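Long-range contacts in succinate-semialdehyde dehydrogenase (Streptococcus pyogenes MGAS1882, PDB 4OGD), which probably oxidises succinic semialdehyde to succinate, using NADP+ as the hydride acceptor, as a member of the aldehyde dehydrogenase family: residues L45-A56 against A92-L103; C160-E168 against G179-S187. All coordinates share one frame; numbering follows the deposited sequence.

Interaction 1 (L45-A56 against A92-L103); sequences LEERKAQLHQVA and ADYYADKADEFL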
loop_
_atom_site.group_PDB
_atom_site.type_symbol
_atom_site.label_atom_id
_atom_site.label_comp_id
_atom_site.label_asym_id
_atom_site.label_seq_id
_atom_site.Cartn_x
_atom_site.Cartn_y
_atom_site.Cartn_z
ATOM N N LEU A 45 22.561 -11.485 6.030
ATOM C CA LEU A 45 21.561 -11.258 7.074
ATOM C C LEU A 45 22.138 -11.217 8.489
ATOM O O LEU A 45 21.831 -10.301 9.256
ATOM C CB LEU A 45 20.445 -12.303 7.003
ATOM C CG LEU A 45 19.391 -12.209 8.115
ATOM C CD1 LEU A 45 18.684 -10.849 8.105
ATOM C CD2 LEU A 45 18.385 -13.334 7.981
ATOM N N GLU A 46 22.964 -12.199 8.846
ATOM C CA GLU A 46 23.544 -12.212 10.193
ATOM C C GLU A 46 24.390 -10.965 10.473
ATOM O O GLU A 46 24.363 -10.432 11.585
ATOM C CB GLU A 46 24.354 -13.494 10.435
ATOM C CG GLU A 46 23.490 -14.750 10.545
ATOM C CD GLU A 46 22.473 -14.667 11.676
ATOM O OE1 GLU A 46 22.805 -14.104 12.739
ATOM O OE2 GLU A 46 21.346 -15.174 11.506
ATOM N N GLU A 47 25.128 -10.490 9.470
ATOM C CA GLU A 47 25.879 -9.253 9.619
ATOM C C GLU A 47 24.944 -8.078 9.886
ATOM O O GLU A 47 25.201 -7.262 10.771
ATOM C CB GLU A 47 26.708 -8.967 8.371
ATOM C CG GLU A 47 27.882 -9.896 8.175
ATOM C CD GLU A 47 28.601 -9.630 6.873
ATOM O OE1 GLU A 47 27.992 -9.021 5.964
ATOM O OE2 GLU A 47 29.779 -10.016 6.756
ATOM N N ARG A 48 23.861 -7.986 9.123
ATOM C CA ARG A 48 22.935 -6.875 9.327
ATOM C C ARG A 48 22.264 -6.961 10.695
ATOM O O ARG A 48 22.053 -5.940 11.345
ATOM C CB ARG A 48 21.900 -6.771 8.196
ATOM C CG ARG A 48 22.521 -6.427 6.854
ATOM C CD ARG A 48 21.480 -5.981 5.811
ATOM N NE ARG A 48 20.387 -6.934 5.668
ATOM C CZ ARG A 48 20.433 -8.003 4.878
ATOM N NH1 ARG A 48 21.529 -8.260 4.160
ATOM N NH2 ARG A 48 19.393 -8.823 4.815
ATOM N N LYS A 49 21.945 -8.171 11.149
ATOM C CA LYS A 49 21.369 -8.323 12.484
ATOM C C LYS A 49 22.333 -7.806 13.544
ATOM O O LYS A 49 21.940 -7.068 14.447
ATOM C CB LYS A 49 21.005 -9.786 12.771
ATOM C CG LYS A 49 19.753 -10.247 12.030
ATOM C CD LYS A 49 19.670 -11.760 11.944
ATOM C CE LYS A 49 19.639 -12.406 13.314
ATOM N NZ LYS A 49 19.445 -13.888 13.210
ATOM N N ALA A 50 23.598 -8.195 13.430
ATOM C CA ALA A 50 24.606 -7.762 14.390
ATOM C C ALA A 50 24.819 -6.255 14.319
ATOM O O ALA A 50 24.996 -5.595 15.344
ATOM C CB ALA A 50 25.921 -8.491 14.143
ATOM N N GLN A 51 24.832 -5.716 13.107
ATOM C CA GLN A 51 25.021 -4.282 12.923
ATOM C C GLN A 51 23.865 -3.477 13.513
ATOM O O GLN A 51 24.079 -2.421 14.099
ATOM C CB GLN A 51 25.221 -3.964 11.438
ATOM C CG GLN A 51 26.579 -4.431 10.902
ATOM C CD GLN A 51 26.564 -4.701 9.417
ATOM O OE1 GLN A 51 25.607 -4.361 8.726
ATOM N NE2 GLN A 51 27.628 -5.328 8.911
ATOM N N LEU A 52 22.642 -3.979 13.369
ATOM C CA LEU A 52 21.483 -3.300 13.953
ATOM C C LEU A 52 21.499 -3.343 15.487
ATOM O O LEU A 52 21.163 -2.366 16.149
ATOM C CB LEU A 52 20.172 -3.873 13.390
ATOM C CG LEU A 52 18.897 -3.100 13.726
ATOM C CD1 LEU A 52 19.000 -1.636 13.302
ATOM C CD2 LEU A 52 17.692 -3.773 13.072
ATOM N N HIS A 53 21.899 -4.473 16.055
ATOM C CA HIS A 53 22.148 -4.515 17.488
ATOM C C HIS A 53 23.220 -3.499 17.900
ATOM O O HIS A 53 23.120 -2.897 18.968
ATOM C CB HIS A 53 22.543 -5.926 17.924
ATOM C CG HIS A 53 21.386 -6.866 18.065
ATOM N ND1 HIS A 53 20.285 -6.577 18.843
ATOM C CD2 HIS A 53 21.167 -8.098 17.546
ATOM C CE1 HIS A 53 19.437 -7.590 18.798
ATOM N NE2 HIS A 53 19.949 -8.526 18.018
ATOM N N GLN A 54 24.238 -3.300 17.057
ATOM C CA GLN A 54 25.320 -2.372 17.387
ATOM C C GLN A 54 24.829 -0.931 17.301
ATOM O O GLN A 54 25.279 -0.058 18.057
ATOM C CB GLN A 54 26.553 -2.608 16.493
ATOM C CG GLN A 54 27.792 -1.759 16.863
ATOM C CD GLN A 54 28.296 -2.003 18.294
ATOM O OE1 GLN A 54 28.005 -3.026 18.903
ATOM N NE2 GLN A 54 29.051 -1.054 18.822
ATOM N N VAL A 55 23.886 -0.676 16.396
ATOM C CA VAL A 55 23.253 0.636 16.348
ATOM C C VAL A 55 22.601 0.932 17.696
ATOM O O VAL A 55 22.794 2.008 18.265
ATOM C CB VAL A 55 22.209 0.743 15.210
ATOM C CG1 VAL A 55 21.371 2.002 15.381
ATOM C CG2 VAL A 55 22.896 0.755 13.863
ATOM N N ALA A 56 21.849 -0.040 18.210
ATOM C CA ALA A 56 21.221 0.090 19.522
ATOM C C ALA A 56 22.272 0.291 20.613
ATOM O O ALA A 56 22.097 1.112 21.520
ATOM C CB ALA A 56 20.361 -1.136 19.824
ATOM N N ALA A 92 15.383 -1.077 17.221
ATOM C CA ALA A 92 16.522 -1.708 16.552
ATOM C C ALA A 92 16.725 -3.128 17.073
ATOM O O ALA A 92 16.831 -4.080 16.290
ATOM C CB ALA A 92 17.781 -0.878 16.775
ATOM N N ASP A 93 16.753 -3.280 18.397
ATOM C CA ASP A 93 16.925 -4.616 18.971
ATOM C C ASP A 93 15.764 -5.532 18.586
ATOM O O ASP A 93 15.973 -6.706 18.285
ATOM C CB ASP A 93 17.069 -4.554 20.495
ATOM C CG ASP A 93 18.470 -4.173 20.950
ATOM O OD1 ASP A 93 19.465 -4.457 20.233
ATOM O OD2 ASP A 93 18.568 -3.585 22.048
ATOM N N TYR A 94 14.542 -4.989 18.583
ATOM C CA TYR A 94 13.359 -5.757 18.201
ATOM C C TYR A 94 13.497 -6.375 16.810
ATOM O O TYR A 94 13.347 -7.580 16.646
ATOM C CB TYR A 94 12.123 -4.856 18.264
ATOM C CG TYR A 94 10.808 -5.473 17.810
ATOM C CD1 TYR A 94 10.292 -5.195 16.551
ATOM C CD2 TYR A 94 10.063 -6.288 18.660
ATOM C CE1 TYR A 94 9.087 -5.731 16.138
ATOM C CE2 TYR A 94 8.854 -6.828 18.258
ATOM C CZ TYR A 94 8.369 -6.543 16.995
ATOM O OH TYR A 94 7.167 -7.080 16.610
ATOM N N TYR A 95 13.794 -5.559 15.805
ATOM C CA TYR A 95 13.829 -6.085 14.444
ATOM C C TYR A 95 15.019 -7.014 14.206
ATOM O O TYR A 95 14.925 -7.965 13.439
ATOM C CB TYR A 95 13.753 -4.950 13.416
ATOM C CG TYR A 95 12.329 -4.476 13.246
ATOM C CD1 TYR A 95 11.378 -5.306 12.660
ATOM C CD2 TYR A 95 11.929 -3.217 13.685
ATOM C CE1 TYR A 95 10.071 -4.897 12.508
ATOM C CE2 TYR A 95 10.620 -2.796 13.542
ATOM C CZ TYR A 95 9.696 -3.641 12.954
ATOM O OH TYR A 95 8.384 -3.249 12.796
ATOM N N ALA A 96 16.127 -6.753 14.886
ATOM C CA ALA A 96 17.247 -7.690 14.828
ATOM C C ALA A 96 16.877 -9.032 15.468
ATOM O O ALA A 96 17.232 -10.101 14.951
ATOM C CB ALA A 96 18.484 -7.087 15.477
ATOM N N ASP A 97 16.163 -8.982 16.593
ATOM C CA ASP A 97 15.761 -10.205 17.288
ATOM C C ASP A 97 14.703 -10.980 16.524
ATOM O O ASP A 97 14.698 -12.210 16.535
ATOM C CB ASP A 97 15.242 -9.902 18.696
ATOM C CG ASP A 97 16.357 -9.615 19.688
ATOM O OD1 ASP A 97 17.522 -9.961 19.411
ATOM O OD2 ASP A 97 16.051 -9.057 20.761
ATOM N N LYS A 98 13.809 -10.253 15.860
ATOM C CA LYS A 98 12.683 -10.872 15.172
ATOM C C LYS A 98 13.000 -11.249 13.731
ATOM O O LYS A 98 12.166 -11.844 13.057
ATOM C CB LYS A 98 11.476 -9.934 15.182
ATOM C CG LYS A 98 10.814 -9.745 16.537
ATOM C CD LYS A 98 10.074 -11.001 16.964
ATOM C CE LYS A 98 9.491 -10.835 18.356
ATOM N NZ LYS A 98 8.732 -12.046 18.795
ATOM N N ALA A 99 14.203 -10.911 13.271
ATOM C CA ALA A 99 14.571 -11.078 11.868
ATOM C C ALA A 99 14.256 -12.466 11.306
ATOM O O ALA A 99 13.569 -12.588 10.290
ATOM C CB ALA A 99 16.038 -10.735 11.663
ATOM N N ASP A 100 14.749 -13.515 11.962
ATOM C CA ASP A 100 14.562 -14.868 11.437
ATOM C C ASP A 100 13.087 -15.252 11.333
ATOM O O ASP A 100 12.652 -15.808 10.321
ATOM C CB ASP A 100 15.317 -15.899 12.282
ATOM C CG ASP A 100 16.817 -15.707 12.239
ATOM O OD1 ASP A 100 17.323 -15.107 11.269
ATOM O OD2 ASP A 100 17.496 -16.165 13.185
ATOM N N GLU A 101 12.322 -14.951 12.377
ATOM C CA GLU A 101 10.897 -15.253 12.393
ATOM C C GLU A 101 10.144 -14.473 11.310
ATOM O O GLU A 101 9.264 -15.008 10.626
ATOM C CB GLU A 101 10.301 -14.924 13.765
ATOM C CG GLU A 101 8.783 -15.097 13.808
ATOM C CD GLU A 101 8.166 -14.612 15.105
ATOM O OE1 GLU A 101 8.881 -14.565 16.127
ATOM O OE2 GLU A 101 6.966 -14.268 15.098
ATOM N N PHE A 102 10.493 -13.202 11.164
ATOM C CA PHE A 102 9.780 -12.329 10.233
ATOM C C PHE A 102 10.136 -12.610 8.773
ATOM O O PHE A 102 9.373 -12.263 7.871
ATOM C CB PHE A 102 10.048 -10.859 10.558
ATOM C CG PHE A 102 9.335 -10.358 11.790
ATOM C CD1 PHE A 102 8.522 -11.199 12.552
ATOM C CD2 PHE A 102 9.472 -9.032 12.175
ATOM C CE1 PHE A 102 7.870 -10.722 13.679
ATOM C CE2 PHE A 102 8.817 -8.543 13.296
ATOM C CZ PHE A 102 8.014 -9.391 14.050
ATOM N N LEU A 103 11.295 -13.225 8.544
ATOM C CA LEU A 103 11.761 -13.523 7.183
ATOM C C LEU A 103 11.483 -14.958 6.740
ATOM O O LEU A 103 11.747 -15.318 5.590
ATOM C CB LEU A 103 13.260 -13.247 7.078
ATOM C CG LEU A 103 13.661 -11.780 6.973
ATOM C CD1 LEU A 103 15.155 -11.605 7.185
ATOM C CD2 LEU A 103 13.249 -11.253 5.604
HETATM O O HOH W 1 16.440 -13.310 14.331
HETATM O O HOH W 2 21.929 -4.037 21.329
#

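Interaction 2 (C160-E168 against G179-S187); sequences CPRSAQSFE and GSITNLFIS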
loop_
_atom_site.group_PDB
_atom_site.type_symbol
_atom_site.label_atom_id
_atom_site.label_comp_id
_atom_site.label_asym_id
_atom_site.label_seq_id
_atom_site.Cartn_x
_atom_site.Cartn_y
_atom_site.Cartn_z
ATOM N N CYS A 160 15.941 19.790 10.995
ATOM C CA CYS A 160 16.731 18.842 11.790
ATOM C C CYS A 160 17.868 18.174 10.999
ATOM O O CYS A 160 17.980 16.947 10.950
ATOM C CB CYS A 160 15.847 17.830 12.538
ATOM S SG CYS A 160 14.774 16.806 11.533
ATOM N N PRO A 161 18.738 18.989 10.394
ATOM C CA PRO A 161 19.790 18.403 9.565
ATOM C C PRO A 161 20.887 17.712 10.374
ATOM O O PRO A 161 21.486 16.780 9.856
ATOM C CB PRO A 161 20.349 19.611 8.811
ATOM C CG PRO A 161 20.108 20.767 9.736
ATOM C CD PRO A 161 18.842 20.460 10.473
ATOM N N ARG A 162 21.154 18.145 11.604
ATOM C CA ARG A 162 22.158 17.443 12.406
ATOM C C ARG A 162 21.643 16.073 12.847
ATOM O O ARG A 162 22.392 15.094 12.848
ATOM C CB ARG A 162 22.599 18.274 13.615
ATOM C CG ARG A 162 23.671 17.603 14.467
ATOM C CD ARG A 162 24.966 17.311 13.717
ATOM N NE ARG A 162 25.895 16.646 14.625
ATOM C CZ ARG A 162 26.597 15.555 14.336
ATOM N NH1 ARG A 162 26.523 15.000 13.135
ATOM N NH2 ARG A 162 27.393 15.027 15.258
ATOM N N SER A 163 20.360 15.998 13.190
ATOM C CA SER A 163 19.743 14.711 13.510
ATOM C C SER A 163 19.902 13.765 12.323
ATOM O O SER A 163 20.311 12.612 12.480
ATOM C CB SER A 163 18.260 14.886 13.861
ATOM O OG SER A 163 18.079 15.741 14.991
ATOM N N ALA A 164 19.607 14.270 11.126
ATOM C CA ALA A 164 19.632 13.453 9.919
ATOM C C ALA A 164 21.040 13.001 9.593
ATOM O O ALA A 164 21.277 11.838 9.271
ATOM C CB ALA A 164 19.060 14.237 8.748
ATOM N N GLN A 165 21.979 13.938 9.648
ATOM C CA GLN A 165 23.365 13.620 9.338
ATOM C C GLN A 165 23.951 12.627 10.343
ATOM O O GLN A 165 24.625 11.667 9.963
ATOM C CB GLN A 165 24.188 14.905 9.341
ATOM C CG GLN A 165 25.686 14.673 9.253
ATOM C CD GLN A 165 26.473 15.947 9.471
ATOM O OE1 GLN A 165 26.525 16.483 10.586
ATOM N NE2 GLN A 165 27.088 16.447 8.403
ATOM N N SER A 166 23.686 12.855 11.625
ATOM C CA SER A 166 24.220 11.991 12.670
ATOM C C SER A 166 23.622 10.590 12.625
ATOM O O SER A 166 24.242 9.641 13.095
ATOM C CB SER A 166 24.009 12.610 14.052
ATOM O OG SER A 166 22.630 12.785 14.345
ATOM N N PHE A 167 22.414 10.447 12.078
ATOM C CA PHE A 167 21.826 9.118 11.987
ATOM C C PHE A 167 22.607 8.262 10.992
ATOM O O PHE A 167 22.937 7.100 11.273
ATOM C CB PHE A 167 20.336 9.166 11.611
ATOM C CG PHE A 167 19.612 7.862 11.866
ATOM C CD1 PHE A 167 19.728 6.795 10.977
ATOM C CD2 PHE A 167 18.847 7.696 13.013
ATOM C CE1 PHE A 167 19.079 5.593 11.225
ATOM C CE2 PHE A 167 18.195 6.503 13.267
ATOM C CZ PHE A 167 18.303 5.452 12.370
ATOM N N GLU A 168 22.913 8.836 9.833
ATOM C CA GLU A 168 23.795 8.172 8.878
ATOM C C GLU A 168 25.139 7.833 9.521
ATOM O O GLU A 168 25.637 6.724 9.356
ATOM C CB GLU A 168 24.024 9.028 7.628
ATOM C CG GLU A 168 25.014 8.384 6.651
ATOM C CD GLU A 168 25.340 9.263 5.460
ATOM O OE1 GLU A 168 24.462 10.019 5.007
ATOM O OE2 GLU A 168 26.489 9.207 4.976
ATOM N N GLY A 179 25.877 2.988 2.370
ATOM C CA GLY A 179 24.712 2.838 1.520
ATOM C C GLY A 179 23.533 2.229 2.254
ATOM O O GLY A 179 22.404 2.283 1.758
ATOM N N SER A 180 23.775 1.635 3.424
ATOM C CA SER A 180 22.675 1.059 4.208
ATOM C C SER A 180 21.609 2.127 4.495
ATOM O O SER A 180 20.402 1.889 4.349
ATOM C CB SER A 180 23.189 0.433 5.511
ATOM O OG SER A 180 23.999 -0.706 5.240
ATOM N N ILE A 181 22.065 3.301 4.903
ATOM C CA ILE A 181 21.221 4.488 4.886
ATOM C C ILE A 181 22.082 5.695 4.534
ATOM O O ILE A 181 23.228 5.806 4.981
ATOM C CB ILE A 181 20.440 4.691 6.223
ATOM C CG1 ILE A 181 19.391 5.802 6.064
ATOM C CG2 ILE A 181 21.384 4.976 7.392
ATOM C CD1 ILE A 181 18.393 5.868 7.209
ATOM N N THR A 182 21.552 6.581 3.700
ATOM C CA THR A 182 22.279 7.792 3.341
ATOM C C THR A 182 21.356 8.989 3.470
ATOM O O THR A 182 20.252 9.007 2.910
ATOM C CB THR A 182 22.815 7.728 1.909
ATOM O OG1 THR A 182 23.581 6.529 1.735
ATOM C CG2 THR A 182 23.696 8.942 1.607
ATOM N N ASN A 183 21.801 9.988 4.220
ATOM C CA ASN A 183 21.038 11.217 4.332
ATOM C C ASN A 183 21.171 12.050 3.053
ATOM O O ASN A 183 22.261 12.161 2.485
ATOM C CB ASN A 183 21.508 12.034 5.535
ATOM C CG ASN A 183 20.786 13.345 5.634
ATOM O OD1 ASN A 183 19.557 13.378 5.631
ATOM N ND2 ASN A 183 21.537 14.445 5.662
ATOM N N LEU A 184 20.065 12.636 2.603
ATOM C CA LEU A 184 20.081 13.469 1.402
ATOM C C LEU A 184 19.696 14.915 1.710
ATOM O O LEU A 184 18.520 15.214 1.942
ATOM C CB LEU A 184 19.108 12.916 0.356
ATOM C CG LEU A 184 19.099 11.421 0.055
ATOM C CD1 LEU A 184 18.019 11.123 -0.979
ATOM C CD2 LEU A 184 20.457 10.946 -0.444
ATOM N N PHE A 185 20.676 15.816 1.722
ATOM C CA PHE A 185 20.372 17.234 1.861
ATOM C C PHE A 185 19.973 17.747 0.481
ATOM O O PHE A 185 20.776 18.359 -0.224
ATOM C CB PHE A 185 21.583 18.012 2.397
ATOM C CG PHE A 185 21.845 17.813 3.877
ATOM C CD1 PHE A 185 20.801 17.823 4.794
ATOM C CD2 PHE A 185 23.138 17.625 4.347
ATOM C CE1 PHE A 185 21.036 17.644 6.143
ATOM C CE2 PHE A 185 23.384 17.451 5.705
ATOM C CZ PHE A 185 22.331 17.461 6.603
ATOM N N ILE A 186 18.732 17.475 0.080
ATOM C CA ILE A 186 18.294 17.776 -1.281
ATOM C C ILE A 186 17.044 18.655 -1.364
ATOM O O ILE A 186 16.302 18.823 -0.387
ATOM C CB ILE A 186 18.050 16.484 -2.099
ATOM C CG1 ILE A 186 17.064 15.570 -1.367
ATOM C CG2 ILE A 186 19.375 15.763 -2.372
ATOM C CD1 ILE A 186 16.588 14.393 -2.210
ATOM N N SER A 187 16.814 19.207 -2.552
ATOM C CA SER A 187 15.666 20.069 -2.809
ATOM C C SER A 187 14.456 19.217 -3.137
ATOM O O SER A 187 14.589 18.025 -3.398
ATOM C CB SER A 187 15.953 20.956 -4.010
ATOM O OG SER A 187 16.053 20.163 -5.176
HETATM O O HOH W 3 24.993 11.978 3.215
#

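Interaction 1 (L45-A56 against A92-L103)
With CG anti to the carbonyl carbon in both residues, the H53 ring (chi1 -79°) and the D93 carboxylate (chi1 -80°) swing into the gap between two helices and meet. H53 ND1 donates to D93 OD1 at 2.7 Å, nearly straight at 164°, with the oxygen in the ring plane; OD1 is met on its anti side. A water donates to D93 OD1 and to the backbone O of H53, while D93 OD2 pairs with R60, so the carboxylate is gripped from several directions. The methyl of A96 lies over one face of the imidazole in a CH-pi contact, CB 3.4 Å from the ring centroid. D97 OD1 comes to the ring edge, 3.1 Å from H53 NE2.

K49, bent at chi3, carries its ammonium to both oxygens of D100 (NZ to OD2 3.0 Å); these bonds are weak, but E46 OE2 takes a firmer one from K49 NZ at 2.9 Å. The lysine thus probably eases the repulsion between two carboxylates. Deeper between the helices, L52 CD1 rests on A92 CB at 3.8 Å, and L45 and L103 touch tip to tip through their methyls. Small A92, A96 and A99 let the axes close to 8.3 Å, and helix 136-148 packs against L52 and A99: close antiparallel packing of helices 45-61 and 78-103, alanines at the interface, in the N-terminal helical part of the aldehyde dehydrogenase fold.

Interaction 2 (C160-E168 against G179-S187)
Helix 161-168 runs back across strand 181-183 at 151°, the axes 7.4 Å apart at their closest, and P161, Q165 and E168 face F185, N183 and T182 in turn. E168 makes the one direct hydrogen bond between the two: its chain, extended beyond CG with chi1 177°, reaches down to the strand so that OE1 accepts the backbone N-H of N183 at 2.8 Å, 28° out of the carboxylate plane and on the anti side. A water donates to the same OE1 and to the backbone O of N183, so the carboxylate reaches N183 through its N-H directly and its C=O via the water.

One turn back, A164 CB presses on the amide of N183, 3.3 Å from OD1. The other end of that amide turns toward F185, ND2 standing 3.2 Å above the centre of one ring face. The F185 ring lies by the start of the helix, CE1 3.4 Å from P161 CB, with the P161 carbonyl O at the ring edge. F17 and Y3 also meet this ring. Toward the other end F167 and I181 cross at about a right angle, F167 CE1 to I181 CD1 4.1 Å, beside I138 of helix 136-148.

T182 turns its hydroxyl to R31, while backbone bonds to M152 and L154 place the strand beside 152-155. At this edge of the sheet, the N-H of N183 finds its acceptor in a helix side chain, not a neighbouring strand; with a backbone N-H and a water both donating to OE1, the carboxylate is probably stabilised in its charged form.

From the N terminus, helix 45-61 leads through helix 63-74 into helix 78-103, and interaction 1 closes this almost wholly helical excursion by folding the last helix back on the first. The chain then makes strand 124-128, helix 136-148 and strand 152-155 before interaction 2 closes a much shorter loop, between helix 161-173 and strand 181-183 of a beta-alpha-beta unit. The two loops follow in series, neither nesting nor crossing. The centres of interaction 1 and interaction 2 lie about 21 Å apart, and the two do not touch. Helix 136-148 packs against both, so it links the outer helix pair to the edge of the six-stranded sheet.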